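Local coordinates for protein proteolytically activated form of PPO4 Tyrosinase (Agaricus bisporus var. bisporus H97, PDB 4OUA) that catalyses the copper-dependent o-hydroxylation of monophenols and oxidation of the resulting o-diphenols to o-quinones, an early step of melanin synthesis, at residues A[50-55]-A[61-66]; A[90-95]-A[323-328]. All coordinates share one frame; numbering follows the deposited sequence.

Contact 1: residues A[50-55]-A[61-66]; sequences FQLSGI and TPWAKP. With NA (sodium ion), chain E.
Ile55 lies over one face of the Trp63 indole, a CH-pi contact that joins the short helix 49-54 to the irregular loop following it in the tyrosinase di-copper domain. Ile55 CD1 sits 3.4 Å from the centroid of the five-membered ring, only 10° off its normal. The isoleucine chain is extended, CG1 turned anti to the carbonyl carbon (chi1 -62°), which carries the methyl across the ring. Ala64 CB covers the opposite face, offset toward the rim. Gln51 meets the indole at its edge: CB lies in the ring plane, 4.0 Å from Trp63 NE1, and the two side chains run past each other in opposite directions, with the Gln51 amide plane almost parallel to the indole. Leu52 comes in obliquely, CD2 approaching Trp63 CZ2 at 3.8 Å. Two N-H groups are satisfied outside the segments, Trp63 NE1 by Tyr46 O and Gln51 NE2 by Gln43 O; the Tyr46 ring also packs edge-to-face with the indole. With an alanine here the NE1 donor to Tyr46 O is gone, and a gap is likely to open between Ile55 CD1, Leu52 CD2 and the Tyr46 ring. Beyond the apolar patch Gly54 O binds a sodium ion together with Gly57 O, Pro59 O and two waters. Water 1 links the ion to 61-66, donating a 2.8 Å hydrogen bond to Thr61 O.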
loop_
_atom_site.group_PDB
_atom_site.type_symbol
_atom_site.label_atom_id
_atom_site.label_comp_id
_atom_site.label_asym_id
_atom_site.label_seq_id
_atom_site.Cartn_x
_atom_site.Cartn_y
_atom_site.Cartn_z
ATOM N N PHE A 50 -10.941 6.124 -6.595
ATOM C CA PHE A 50 -10.544 7.527 -6.545
ATOM C C PHE A 50 -10.565 8.080 -5.123
ATOM O O PHE A 50 -9.603 8.711 -4.683
ATOM C CB PHE A 50 -11.450 8.372 -7.443
ATOM C CG PHE A 50 -11.074 9.824 -7.483
ATOM C CD1 PHE A 50 -10.087 10.273 -8.343
ATOM C CD2 PHE A 50 -11.706 10.740 -6.659
ATOM C CE1 PHE A 50 -9.736 11.609 -8.382
ATOM C CE2 PHE A 50 -11.359 12.077 -6.693
ATOM C CZ PHE A 50 -10.373 12.511 -7.556
ATOM N N GLN A 51 -11.660 7.846 -4.409
ATOM C CA GLN A 51 -11.796 8.343 -3.044
ATOM C C GLN A 51 -10.859 7.612 -2.090
ATOM O O GLN A 51 -10.372 8.193 -1.121
ATOM C CB GLN A 51 -13.243 8.214 -2.564
ATOM C CG GLN A 51 -14.183 9.248 -3.163
ATOM C CD GLN A 51 -13.810 10.666 -2.773
ATOM O OE1 GLN A 51 -13.663 10.978 -1.592
ATOM N NE2 GLN A 51 -13.646 11.530 -3.767
ATOM N N LEU A 52 -10.609 6.337 -2.371
ATOM C CA LEU A 52 -9.701 5.540 -1.555
ATOM C C LEU A 52 -8.265 6.039 -1.687
ATOM O O LEU A 52 -7.564 6.210 -0.688
ATOM C CB LEU A 52 -9.788 4.062 -1.943
ATOM C CG LEU A 52 -11.079 3.337 -1.554
ATOM C CD1 LEU A 52 -11.078 1.908 -2.078
ATOM C CD2 LEU A 52 -11.277 3.356 -0.044
ATOM N N SER A 53 -7.831 6.272 -2.921
ATOM C CA SER A 53 -6.502 6.816 -3.170
ATOM C C SER A 53 -6.461 8.296 -2.818
ATOM O O SER A 53 -5.411 8.835 -2.467
ATOM C CB SER A 53 -6.097 6.611 -4.630
ATOM O OG SER A 53 -5.999 5.233 -4.940
ATOM N N GLY A 54 -7.615 8.947 -2.916
ATOM C CA GLY A 54 -7.729 10.358 -2.604
ATOM C C GLY A 54 -7.455 10.650 -1.142
ATOM O O GLY A 54 -7.127 11.774 -0.780
ATOM N N ILE A 55 -7.588 9.633 -0.297
ATOM C CA ILE A 55 -7.327 9.795 1.129
ATOM C C ILE A 55 -5.880 10.205 1.385
ATOM O O ILE A 55 -5.610 11.066 2.220
ATOM C CB ILE A 55 -7.624 8.502 1.908
ATOM C CG1 ILE A 55 -9.101 8.128 1.780
ATOM C CG2 ILE A 55 -7.238 8.663 3.371
ATOM C CD1 ILE A 55 -9.454 6.813 2.436
ATOM N N THR A 61 -10.084 16.691 0.956
ATOM C CA THR A 61 -11.449 16.593 1.461
ATOM C C THR A 61 -11.599 15.429 2.434
ATOM O O THR A 61 -10.894 14.426 2.321
ATOM C CB THR A 61 -12.466 16.417 0.314
ATOM O OG1 THR A 61 -12.174 15.211 -0.405
ATOM C CG2 THR A 61 -12.407 17.600 -0.642
ATOM N N PRO A 62 -12.523 15.562 3.397
ATOM C CA PRO A 62 -12.823 14.512 4.377
ATOM C C PRO A 62 -13.337 13.241 3.705
ATOM O O PRO A 62 -14.053 13.326 2.708
ATOM C CB PRO A 62 -13.913 15.145 5.250
ATOM C CG PRO A 62 -13.775 16.616 5.038
ATOM C CD PRO A 62 -13.331 16.771 3.619
ATOM N N TRP A 63 -12.980 12.081 4.247
ATOM C CA TRP A 63 -13.394 10.811 3.658
ATOM C C TRP A 63 -14.351 10.037 4.562
ATOM O O TRP A 63 -14.003 9.672 5.686
ATOM C CB TRP A 63 -12.172 9.948 3.339
ATOM C CG TRP A 63 -12.522 8.630 2.724
ATOM C CD1 TRP A 63 -12.736 8.375 1.401
ATOM C CD2 TRP A 63 -12.700 7.384 3.407
ATOM N NE1 TRP A 63 -13.036 7.047 1.217
ATOM C CE2 TRP A 63 -13.021 6.417 2.434
ATOM C CE3 TRP A 63 -12.619 6.991 4.747
ATOM C CZ2 TRP A 63 -13.260 5.083 2.757
ATOM C CZ3 TRP A 63 -12.857 5.667 5.067
ATOM C CH2 TRP A 63 -13.173 4.729 4.076
ATOM N N ALA A 64 -15.556 9.789 4.055
ATOM C CA ALA A 64 -16.568 9.026 4.780
ATOM C C ALA A 64 -16.871 9.643 6.141
ATOM O O ALA A 64 -16.987 8.935 7.143
ATOM C CB ALA A 64 -16.125 7.580 4.939
ATOM N N LYS A 65 -16.996 10.966 6.173
ATOM C CA LYS A 65 -17.293 11.676 7.410
ATOM C C LYS A 65 -18.772 12.031 7.495
ATOM O O LYS A 65 -19.376 12.431 6.499
ATOM C CB LYS A 65 -16.439 12.940 7.521
ATOM C CG LYS A 65 -14.943 12.694 7.399
ATOM C CD LYS A 65 -14.442 11.748 8.480
ATOM C CE LYS A 65 -14.637 12.338 9.868
ATOM N NZ LYS A 65 -14.178 11.413 10.937
ATOM N N PRO A 66 -19.361 11.875 8.690
ATOM C CA PRO A 66 -20.758 12.219 8.981
ATOM C C PRO A 66 -21.099 13.656 8.599
ATOM O O PRO A 66 -20.198 14.475 8.415
ATOM C CB PRO A 66 -20.856 12.018 10.494
ATOM C CG PRO A 66 -19.836 10.978 10.791
ATOM C CD PRO A 66 -18.699 11.242 9.845
HETATM NA NA NA E . -7.443 13.541 0.220
HETATM O O HOH W 1 -9.298 12.433 1.218
HETATM O O HOH W 2 -7.345 14.457 2.198
#

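Contact 2: residues A[90-95]-A[323-328]; sequences HRVYVS and SALEPF. With CU1 (copper (I) ion), chain C.
The Phe328 ring lies with one face against the backbone of helix 86-109, a member of the four-helix bundle that holds the type 3 copper pair of tyrosinases, and its opposite face against Pro327. On the helix side Val92 C stands 4.0 Å above the ring plane, over the centre, while Tyr93 N is displaced toward the rim. On the other side Pro327 CD is centred 4.1 Å from the plane; the peptide bond preceding this proline is cis. The Tyr93 ring meets Phe328 obliquely, planes at 47° and centroids 5.8 Å apart. Here Phe328 CZ is the touching atom, reaching Tyr93 CA and CD1. With chi1 at -172° the tyrosine CG is swung opposite the backbone N, which sets CD1 beside Phe328 CZ. Val92 grips the near end of the phenylalanine with both methyls: CG1 packs on CD2 of the ring, whereas CG2 packs on CB of Phe328, 3.4 Å away. Leu325 adds a looser apolar touch, its CD1 lying 4.4 Å from Val92 CG1. No hydrogen bond crosses between the segments, but Glu326 O accepts one from Trp89 NE1 of the same helix, and Phe328 also touches Ile96 one turn further along. The loop 323-328 thus packs on a helix that supplies a copper ligand on a different side: His90 points away from the loop, and its NE2 binds the copper ion at 2.1 Å, alongside NE2 of His56 and of His81.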
loop_
_atom_site.group_PDB
_atom_site.type_symbol
_atom_site.label_atom_id
_atom_site.label_comp_id
_atom_site.label_asym_id
_atom_site.label_seq_id
_atom_site.Cartn_x
_atom_site.Cartn_y
_atom_site.Cartn_z
ATOM N N HIS A 90 -0.389 3.888 7.744
ATOM C CA HIS A 90 -0.401 3.232 6.444
ATOM C C HIS A 90 -0.841 1.774 6.559
ATOM O O HIS A 90 -1.378 1.205 5.606
ATOM C CB HIS A 90 0.977 3.331 5.785
ATOM C CG HIS A 90 1.307 4.706 5.292
ATOM N ND1 HIS A 90 1.641 5.742 6.139
ATOM C CD2 HIS A 90 1.337 5.221 4.040
ATOM C CE1 HIS A 90 1.869 6.832 5.429
ATOM N NE2 HIS A 90 1.692 6.544 4.153
ATOM N N ARG A 91 -0.625 1.179 7.727
ATOM C CA ARG A 91 -1.071 -0.187 7.973
ATOM C C ARG A 91 -2.583 -0.294 7.848
ATOM O O ARG A 91 -3.104 -1.215 7.215
ATOM C CB ARG A 91 -0.628 -0.666 9.357
ATOM C CG ARG A 91 -1.434 -1.843 9.883
ATOM C CD ARG A 91 -0.660 -2.623 10.929
ATOM N NE ARG A 91 0.441 -3.375 10.333
ATOM C CZ ARG A 91 1.307 -4.108 11.024
ATOM N NH1 ARG A 91 1.209 -4.187 12.345
ATOM N NH2 ARG A 91 2.275 -4.760 10.394
ATOM N N VAL A 92 -3.283 0.658 8.453
ATOM C CA VAL A 92 -4.738 0.672 8.425
ATOM C C VAL A 92 -5.239 1.279 7.112
ATOM O O VAL A 92 -6.400 1.103 6.738
ATOM C CB VAL A 92 -5.310 1.450 9.630
ATOM C CG1 VAL A 92 -4.826 2.892 9.608
ATOM C CG2 VAL A 92 -6.829 1.383 9.645
ATOM N N TYR A 93 -4.353 1.983 6.413
ATOM C CA TYR A 93 -4.680 2.550 5.108
ATOM C C TYR A 93 -4.859 1.444 4.074
ATOM O O TYR A 93 -5.812 1.453 3.295
ATOM C CB TYR A 93 -3.595 3.525 4.651
ATOM C CG TYR A 93 -3.944 4.297 3.395
ATOM C CD1 TYR A 93 -5.266 4.458 2.997
ATOM C CD2 TYR A 93 -2.951 4.857 2.602
ATOM C CE1 TYR A 93 -5.587 5.160 1.848
ATOM C CE2 TYR A 93 -3.261 5.560 1.453
ATOM C CZ TYR A 93 -4.580 5.710 1.081
ATOM O OH TYR A 93 -4.893 6.410 -0.063
ATOM N N VAL A 94 -3.932 0.494 4.065
ATOM C CA VAL A 94 -4.032 -0.657 3.179
ATOM C C VAL A 94 -5.221 -1.530 3.579
ATOM O O VAL A 94 -5.798 -2.233 2.749
ATOM C CB VAL A 94 -2.742 -1.502 3.199
ATOM C CG1 VAL A 94 -2.852 -2.670 2.232
ATOM C CG2 VAL A 94 -1.537 -0.640 2.864
ATOM N N SER A 95 -5.586 -1.472 4.856
ATOM C CA SER A 95 -6.672 -2.291 5.383
ATOM C C SER A 95 -8.027 -1.890 4.811
ATOM O O SER A 95 -8.839 -2.750 4.464
ATOM C CB SER A 95 -6.706 -2.205 6.907
ATOM O OG SER A 95 -5.484 -2.658 7.456
ATOM N N SER A 323 -3.065 8.572 19.656
ATOM C CA SER A 323 -3.575 9.508 18.663
ATOM C C SER A 323 -4.520 8.800 17.700
ATOM O O SER A 323 -4.282 7.655 17.313
ATOM C CB SER A 323 -2.426 10.161 17.893
ATOM O OG SER A 323 -1.583 10.896 18.763
ATOM N N ALA A 324 -5.596 9.481 17.322
ATOM C CA ALA A 324 -6.555 8.923 16.377
ATOM C C ALA A 324 -5.963 8.908 14.973
ATOM O O ALA A 324 -5.277 9.846 14.572
ATOM C CB ALA A 324 -7.853 9.714 16.400
ATOM N N LEU A 325 -6.228 7.837 14.232
ATOM C CA LEU A 325 -5.701 7.696 12.881
ATOM C C LEU A 325 -6.779 7.958 11.833
ATOM O O LEU A 325 -7.245 7.038 11.165
ATOM C CB LEU A 325 -5.100 6.301 12.690
ATOM C CG LEU A 325 -3.921 5.968 13.606
ATOM C CD1 LEU A 325 -3.564 4.490 13.528
ATOM C CD2 LEU A 325 -2.720 6.832 13.256
ATOM N N GLU A 326 -7.171 9.222 11.704
ATOM C CA GLU A 326 -8.160 9.637 10.714
ATOM C C GLU A 326 -7.711 9.290 9.298
ATOM O O GLU A 326 -6.522 9.358 8.990
ATOM C CB GLU A 326 -8.416 11.143 10.819
ATOM C CG GLU A 326 -9.167 11.566 12.068
ATOM C CD GLU A 326 -10.648 11.251 11.989
ATOM O OE1 GLU A 326 -11.208 11.272 10.870
ATOM O OE2 GLU A 326 -11.253 10.981 13.048
ATOM N N PRO A 327 -8.665 8.913 8.431
ATOM C CA PRO A 327 -10.075 8.732 8.779
ATOM C C PRO A 327 -10.441 7.265 8.995
ATOM O O PRO A 327 -11.492 6.820 8.534
ATOM C CB PRO A 327 -10.795 9.291 7.556
ATOM C CG PRO A 327 -9.888 8.909 6.420
ATOM C CD PRO A 327 -8.467 8.886 6.970
ATOM N N PHE A 328 -9.579 6.529 9.689
ATOM C CA PHE A 328 -9.785 5.099 9.888
ATOM C C PHE A 328 -10.427 4.812 11.243
ATOM O O PHE A 328 -9.868 5.143 12.287
ATOM C CB PHE A 328 -8.457 4.350 9.758
ATOM C CG PHE A 328 -7.700 4.678 8.501
ATOM C CD1 PHE A 328 -8.148 4.233 7.269
ATOM C CD2 PHE A 328 -6.540 5.434 8.550
ATOM C CE1 PHE A 328 -7.455 4.535 6.112
ATOM C CE2 PHE A 328 -5.842 5.737 7.395
ATOM C CZ PHE A 328 -6.300 5.287 6.175
HETATM CU CU CU1 C . 1.816 7.930 2.603
HETATM O O HOH W 3 3.604 7.728 0.993
#

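Overall arrangement
Contacts 1 and 2 follow one another along the chain, their centres about 12 Å apart, and they touch directly. Tyr93 OH of contact 2 probably makes a hydrogen bond to Leu52 O of contact 1 at 2.8 Å, tying helix 86-109 to helix 49-54. A salt bridge of 3.0 Å between Lys65 NZ and Glu326 OE1 joins the two loops, and Trp63 O packs on Pro327 CB. Contact 2 holds a copper ligand, whereas contact 1 lies further off: Ile55 directly precedes the ligand His56, with its side chain about 9 Å from a copper ion. The side chain of Tyr93 comes within about 3 Å of that of His56 and lies about 8 Å from the sodium ion of contact 1.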